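Local coordinates for enoyl-CoA hydratase/isomerase family protein (Pseudomonas syringae pv. tomato, PDB 3OT6) that probably acts on acyl-CoA thioesters as a crotonase-like enoyl-CoA hydratase or isomerase, its exact substrate and reaction being unassigned, at residues 155-159 / 160-164; 129-132 / 133-137. All coordinates share one frame; numbering follows the deposited sequence.

Interaction 1: residues 155-159 / 160-164; sequences AFNRS and VINAE
The flat guanidinium of Arg158 offers its edge to the carboxylate of Glu164, and the two planes stand 52° apart. Both oxygens lie in or close to the guanidinium plane, yet the nitrogens reach them from above the carboxylate plane. The grip is side-on: NE of Arg158 meets OE1 of Glu164 at 2.9 Å, and NH2 of Arg158 meets OE2 of Glu164 at 3.1 Å. A bend in the arginine chain (chi3 45°) helps turn the head to this angle, while the glutamate runs out extended alongside it, both pointing the same way. Asn162 crosses the arginine stem at a slant, with its ND2 3.6 Å from Arg158 CG. On another side of the turn, Val160 CG2 packs obliquely on the Phe156 ring, 3.8 Å from its CE1, and both residues lean on helix 141-150.

The backbone that carries these side chains is the end of helix 153-160. Val160 N and Ile161 N still bond to Phe156 O and Asn157 O in the i to i+4 way; only at Asn162, whose N makes weak bonds to Asn157 O and Arg158 O, does the pattern loosen. Ala163, with its positive phi, then swings the chain round so that Glu164 N returns to Arg158 O at 2.8 Å and 166°, a bond spanning six residues. One water bonds to Ser159 O, Ser159 OG and Glu164 O, tying the last turn to the residue just before strand 165-166.

Arg158 and Glu164 are thus joined twice, through the backbone and through the salt bridge, with a weak bond from Arg158 NH1 to Ser154 O besides. Two bonds to two separate oxygens fix the rotation of the guanidinium, and the charge pairing probably helps hold the helix exit in its wide turn.

Interaction 2: residues 129-132 / 133-137; sequences GLNE and VQIGM
CG of Met137, a selenomethionine, is turned to the backbone N side (chi1 -31°), which leaves Met137 CG 3.4 Å from Glu132 O. That oxygen also accepts from the backbone N of the same residue. Ile135 reaches it from another branch: its chi1 of 70° sets CG1 between its own N and carbonyl carbon, 3.7 Å from Glu132 O. Beside them, the CB atoms of Glu132 and Met137 touch at 3.7 Å, after which the Glu132 chain bends and leads off toward Phe111, Ala107 and Met139.

The backbone makes a single helical turn after strand 128-129. Asn131 O accepts twice, from Gln134 N at 2.8 Å and from Ile135 N at 3.2 Å; the first donor stands above the carbonyl plane, while the second comes nearly head-on. Gly136, with positive phi, then reverses the chain. Met137 N bonds to Glu132 O at 2.9 Å and Gly136 N makes a weak bond to Val133 O. The six-residue bond closed round a positive-phi glycine resembles a Schellman motif, and the CB atoms of Glu132 and Met137 meet where that motif often has an apolar contact. A water bridges the other end, donating to Leu130 O and accepting from Val133 N.

Met137 also lies beside a bound methylpentanediol, probably from the crystallisation liquor but consistent with a pocket at this loop. Chemically, the contact rests on backbone carbonyls: Asn131 O and Glu132 O take up the N-H groups of Gln134, Ile135 and Met137, while the bound water serves the N-H of Val133. Across this turn all the direct hydrogen bonds run between backbone atoms, so its shape probably rests mainly on them.

Along the chain, interaction 2 comes first, on the loop leaving strand 128-129, and interaction 1 follows after helix 141-150, on helix 153-160 and its exit into strand 165-166. Those two strands are antiparallel neighbours in the smaller four-stranded sheet, and the two turns sit on the same side of the chain's centre, their own centres about 10 Å apart. They touch directly: Leu130 CD1 packs 3.5 Å from Ser159 OG, and Val133 CG2 rests 3.6 Å from Val160 O. Both belong to the crotonase-like family region. One helical turn opens the connection from the sheet and a helix end closes it, bringing the chain back beside where it left.

Interaction 1: residues 155-159 / 160-164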
ATOM      1  N   ALA A 155      -8.260 -16.390   4.674  1.00 23.48           N
ATOM      2  CA  ALA A 155      -7.841 -15.816   3.391  1.00 22.29           C
ATOM      3  C   ALA A 155      -6.328 -15.667   3.399  1.00 21.69           C
ATOM      4  O   ALA A 155      -5.711 -15.716   2.339  1.00 23.35           O
ATOM      5  CB  ALA A 155      -8.499 -14.474   3.138  1.00 22.11           C
ATOM      6  N   PHE A 156      -5.725 -15.496   4.576  1.00 19.68           N
ATOM      7  CA  PHE A 156      -4.268 -15.254   4.681  1.00 18.72           C
ATOM      8  C   PHE A 156      -3.333 -16.367   4.114  1.00 19.40           C
ATOM      9  O   PHE A 156      -2.445 -16.045   3.340  1.00 20.20           O
ATOM     10  CB  PHE A 156      -3.918 -14.967   6.133  1.00 18.53           C
ATOM     11  CG  PHE A 156      -2.453 -14.989   6.442  1.00 14.03           C
ATOM     12  CD1 PHE A 156      -1.627 -13.915   6.079  1.00  9.20           C
ATOM     13  CD2 PHE A 156      -1.912 -16.045   7.171  1.00 14.30           C
ATOM     14  CE1 PHE A 156      -0.240 -13.910   6.371  1.00  7.11           C
ATOM     15  CE2 PHE A 156      -0.516 -16.076   7.503  1.00 13.45           C
ATOM     16  CZ  PHE A 156       0.324 -14.975   7.105  1.00 13.34           C
ATOM     17  N   ASN A 157      -3.489 -17.639   4.506  1.00 19.51           N
ATOM     18  CA  ASN A 157      -2.712 -18.716   3.902  1.00 20.44           C
ATOM     19  C   ASN A 157      -3.073 -18.801   2.367  1.00 21.57           C
ATOM     20  O   ASN A 157      -2.233 -19.117   1.528  1.00 22.00           O
ATOM     21  CB  ASN A 157      -2.988 -20.023   4.611  1.00 20.71           C
ATOM     22  CG  ASN A 157      -4.394 -20.557   4.304  1.00 23.91           C
ATOM     23  OD1 ASN A 157      -4.554 -21.482   3.494  1.00 25.24           O
ATOM     24  ND2 ASN A 157      -5.407 -19.899   4.834  1.00 22.51           N
ATOM     25  N   ARG A 158      -4.297 -18.475   1.974  1.00 22.23           N
ATOM     26  CA  ARG A 158      -4.625 -18.655   0.568  1.00 22.51           C
ATOM     27  C   ARG A 158      -3.952 -17.561  -0.222  1.00 23.67           C
ATOM     28  O   ARG A 158      -3.416 -17.769  -1.320  1.00 25.52           O
ATOM     29  CB  ARG A 158      -6.120 -18.693   0.350  1.00 20.68           C
ATOM     30  CG  ARG A 158      -6.723 -20.063   0.709  1.00 22.42           C
ATOM     31  CD  ARG A 158      -8.232 -19.979   1.069  1.00 22.77           C
ATOM     32  NE  ARG A 158      -8.852 -19.133   0.087  1.00 23.58           N
ATOM     33  CZ  ARG A 158      -9.780 -18.226   0.347  1.00 24.97           C
ATOM     34  NH1 ARG A 158     -10.259 -18.059   1.567  1.00 20.98           N
ATOM     35  NH2 ARG A 158     -10.232 -17.495  -0.650  1.00 24.77           N
ATOM     36  N   SER A 159      -3.919 -16.377   0.341  1.00 23.68           N
ATOM     37  CA  SER A 159      -3.307 -15.283  -0.396  1.00 23.86           C
ATOM     38  C   SER A 159      -1.768 -15.436  -0.513  1.00 23.46           C
ATOM     39  O   SER A 159      -1.196 -15.286  -1.571  1.00 23.78           O
ATOM     40  CB  SER A 159      -3.671 -13.956   0.276  1.00 23.80           C
ATOM     41  OG  SER A 159      -2.968 -12.884  -0.350  1.00 26.04           O
ATOM     42  N   VAL A 160      -1.121 -15.706   0.609  1.00 23.54           N
ATOM     43  CA  VAL A 160       0.310 -15.652   0.714  1.00 23.61           C
ATOM     44  C   VAL A 160       0.934 -16.981   0.278  1.00 23.54           C
ATOM     45  O   VAL A 160       1.911 -16.994  -0.450  1.00 23.41           O
ATOM     46  CB  VAL A 160       0.721 -15.333   2.192  1.00 24.26           C
ATOM     47  CG1 VAL A 160       2.179 -15.624   2.432  1.00 21.53           C
ATOM     48  CG2 VAL A 160       0.341 -13.892   2.589  1.00 23.16           C
ATOM     49  N   ILE A 161       0.372 -18.094   0.757  1.00 23.12           N
ATOM     50  CA  ILE A 161       0.963 -19.400   0.517  1.00 21.60           C
ATOM     51  C   ILE A 161       0.488 -19.994  -0.835  1.00 22.24           C
ATOM     52  O   ILE A 161       1.244 -20.729  -1.490  1.00 21.42           O
ATOM     53  CB  ILE A 161       0.647 -20.326   1.661  1.00 20.81           C
ATOM     54  CG1 ILE A 161       1.453 -19.917   2.876  1.00 20.23           C
ATOM     55  CG2 ILE A 161       1.018 -21.747   1.324  1.00 21.66           C
ATOM     56  CD1 ILE A 161       0.883 -20.419   4.157  1.00 17.74           C
ATOM     57  N   ASN A 162      -0.758 -19.711  -1.230  1.00 21.79           N
ATOM     58  CA  ASN A 162      -1.278 -20.307  -2.442  1.00 22.32           C
ATOM     59  C   ASN A 162      -1.267 -19.304  -3.574  1.00 23.79           C
ATOM     60  O   ASN A 162      -1.717 -19.645  -4.709  1.00 24.07           O
ATOM     61  CB  ASN A 162      -2.722 -20.767  -2.265  1.00 22.06           C
ATOM     62  CG  ASN A 162      -2.892 -21.754  -1.141  1.00 23.33           C
ATOM     63  OD1 ASN A 162      -1.903 -22.251  -0.581  1.00 18.74           O
ATOM     64  ND2 ASN A 162      -4.166 -22.089  -0.819  1.00 21.98           N
ATOM     65  N   ALA A 163      -0.846 -18.051  -3.293  1.00 23.76           N
ATOM     66  CA  ALA A 163      -0.975 -16.991  -4.314  1.00 23.43           C
ATOM     67  C   ALA A 163      -2.424 -16.848  -4.868  1.00 23.01           C
ATOM     68  O   ALA A 163      -2.644 -16.641  -6.038  1.00 23.94           O
ATOM     69  CB  ALA A 163       0.028 -17.268  -5.487  1.00 23.29           C
ATOM     70  N   GLU A 164      -3.431 -16.967  -4.051  1.00 23.27           N
ATOM     71  CA  GLU A 164      -4.740 -16.813  -4.617  1.00 23.48           C
ATOM     72  C   GLU A 164      -4.978 -15.383  -5.035  1.00 23.27           C
ATOM     73  O   GLU A 164      -4.714 -14.478  -4.255  1.00 21.51           O
ATOM     74  CB  GLU A 164      -5.820 -17.225  -3.623  1.00 23.94           C
ATOM     75  CG  GLU A 164      -7.220 -17.012  -4.182  1.00 23.50           C
ATOM     76  CD  GLU A 164      -8.285 -17.797  -3.436  1.00 28.41           C
ATOM     77  OE1 GLU A 164      -7.869 -18.735  -2.652  1.00 25.98           O
ATOM     78  OE2 GLU A 164      -9.515 -17.461  -3.652  1.00 21.48           O
TER
HETATM   79  O   HOH W   1      -2.594 -13.481  -2.990  1.00 14.95           O

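Interaction 2: residues 129-132 / 133-137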
ATOM      1  N   GLY A 129      -4.090  -9.220  -5.270  1.00 19.07           N
ATOM      2  CA  GLY A 129      -3.530 -10.317  -4.528  1.00 18.73           C
ATOM      3  C   GLY A 129      -2.041 -10.326  -4.569  1.00 19.29           C
ATOM      4  O   GLY A 129      -1.453  -9.423  -5.111  1.00 18.78           O
ATOM      5  N   LEU A 130      -1.459 -11.404  -4.045  1.00 19.33           N
ATOM      6  CA  LEU A 130      -0.070 -11.534  -3.808  1.00 20.38           C
ATOM      7  C   LEU A 130       0.426 -12.710  -4.656  1.00 22.42           C
ATOM      8  O   LEU A 130       0.277 -13.890  -4.283  1.00 21.40           O
ATOM      9  CB  LEU A 130       0.169 -11.806  -2.304  1.00 19.53           C
ATOM     10  CG  LEU A 130      -0.300 -10.687  -1.375  1.00 20.21           C
ATOM     11  CD1 LEU A 130      -0.053 -11.081   0.103  1.00 17.91           C
ATOM     12  CD2 LEU A 130       0.367  -9.319  -1.721  1.00 16.93           C
ATOM     13  N   ASN A 131       1.026 -12.412  -5.806  1.00 24.40           N
ATOM     14  CA  ASN A 131       1.255 -13.506  -6.723  1.00 26.86           C
ATOM     15  C   ASN A 131       2.650 -14.046  -6.618  1.00 27.95           C
ATOM     16  O   ASN A 131       3.061 -14.849  -7.440  1.00 29.36           O
ATOM     17  CB  ASN A 131       0.899 -13.111  -8.149  1.00 27.02           C
ATOM     18  CG  ASN A 131       1.816 -12.048  -8.701  1.00 29.66           C
ATOM     19  OD1 ASN A 131       2.532 -11.364  -7.983  1.00 32.05           O
ATOM     20  ND2 ASN A 131       1.795 -11.908  -9.977  1.00 29.75           N
ATOM     21  N   GLU A 132       3.387 -13.621  -5.598  1.00 28.97           N
ATOM     22  CA  GLU A 132       4.796 -13.892  -5.620  1.00 29.38           C
ATOM     23  C   GLU A 132       5.124 -15.384  -5.660  1.00 28.84           C
ATOM     24  O   GLU A 132       6.118 -15.788  -6.290  1.00 29.20           O
ATOM     25  CB  GLU A 132       5.667 -13.057  -4.609  1.00 30.06           C
ATOM     26  CG  GLU A 132       5.076 -12.378  -3.422  1.00 31.44           C
ATOM     27  CD  GLU A 132       4.203 -11.129  -3.699  1.00 33.49           C
ATOM     28  OE1 GLU A 132       4.621  -9.993  -3.418  1.00 30.48           O
ATOM     29  OE2 GLU A 132       3.051 -11.285  -4.138  1.00 35.43           O
ATOM     30  N   VAL A 133       4.288 -16.195  -5.007  1.00 27.84           N
ATOM     31  CA  VAL A 133       4.547 -17.627  -4.919  1.00 26.04           C
ATOM     32  C   VAL A 133       4.284 -18.243  -6.300  1.00 26.92           C
ATOM     33  O   VAL A 133       4.870 -19.274  -6.657  1.00 26.60           O
ATOM     34  CB  VAL A 133       3.766 -18.346  -3.785  1.00 24.99           C
ATOM     35  CG1 VAL A 133       3.533 -19.883  -4.104  1.00 20.09           C
ATOM     36  CG2 VAL A 133       4.522 -18.220  -2.524  1.00 22.40           C
ATOM     37  N   GLN A 134       3.430 -17.596  -7.068  1.00 27.52           N
ATOM     38  CA  GLN A 134       3.074 -18.098  -8.369  1.00 29.69           C
ATOM     39  C   GLN A 134       4.238 -17.891  -9.305  1.00 29.78           C
ATOM     40  O   GLN A 134       4.619 -18.798 -10.060  1.00 30.22           O
ATOM     41  CB  GLN A 134       1.845 -17.405  -8.920  1.00 29.26           C
ATOM     42  CG  GLN A 134       1.716 -17.676 -10.391  1.00 36.75           C
ATOM     43  CD  GLN A 134       0.291 -17.877 -10.831  1.00 48.93           C
ATOM     44  OE1 GLN A 134       0.040 -17.973 -12.033  1.00 55.03           O
ATOM     45  NE2 GLN A 134      -0.669 -17.941  -9.870  1.00 50.47           N
ATOM     46  N   ILE A 135       4.863 -16.727  -9.235  1.00 30.18           N
ATOM     47  CA  ILE A 135       5.996 -16.527 -10.126  1.00 29.54           C
ATOM     48  C   ILE A 135       7.323 -16.974  -9.530  1.00 29.58           C
ATOM     49  O   ILE A 135       8.351 -16.634 -10.097  1.00 31.26           O
ATOM     50  CB  ILE A 135       6.075 -15.102 -10.672  1.00 30.08           C
ATOM     51  CG1 ILE A 135       6.469 -14.142  -9.545  1.00 33.07           C
ATOM     52  CG2 ILE A 135       4.722 -14.666 -11.329  1.00 25.59           C
ATOM     53  CD1 ILE A 135       6.295 -12.710  -9.968  1.00 41.68           C
ATOM     54  N   GLY A 136       7.358 -17.684  -8.394  1.00 28.62           N
ATOM     55  CA  GLY A 136       8.625 -18.312  -7.955  1.00 28.05           C
ATOM     56  C   GLY A 136       9.384 -17.723  -6.781  1.00 29.23           C
ATOM     57  O   GLY A 136      10.392 -18.286  -6.295  1.00 28.39           O
HETATM   58  N   MSE A 137       8.877 -16.603  -6.287  1.00 30.23           N
HETATM   59  CA  MSE A 137       9.448 -15.878  -5.111  1.00 32.39           C
HETATM   60  C   MSE A 137       8.957 -16.361  -3.722  1.00 30.22           C
HETATM   61  O   MSE A 137       7.784 -16.448  -3.501  1.00 31.04           O
HETATM   62  CB  MSE A 137       9.062 -14.426  -5.260  1.00 33.45           C
HETATM   63  CG  MSE A 137       8.971 -14.070  -6.724  1.00 42.38           C
HETATM   64 SE   MSE A 137       9.983 -12.506  -7.263  1.00 59.65          SE
HETATM   65  CE  MSE A 137       8.457 -11.268  -7.224  1.00 50.43           C
TER
HETATM   66  O   HOH W   2       2.193 -15.382  -2.930  1.00 20.58           O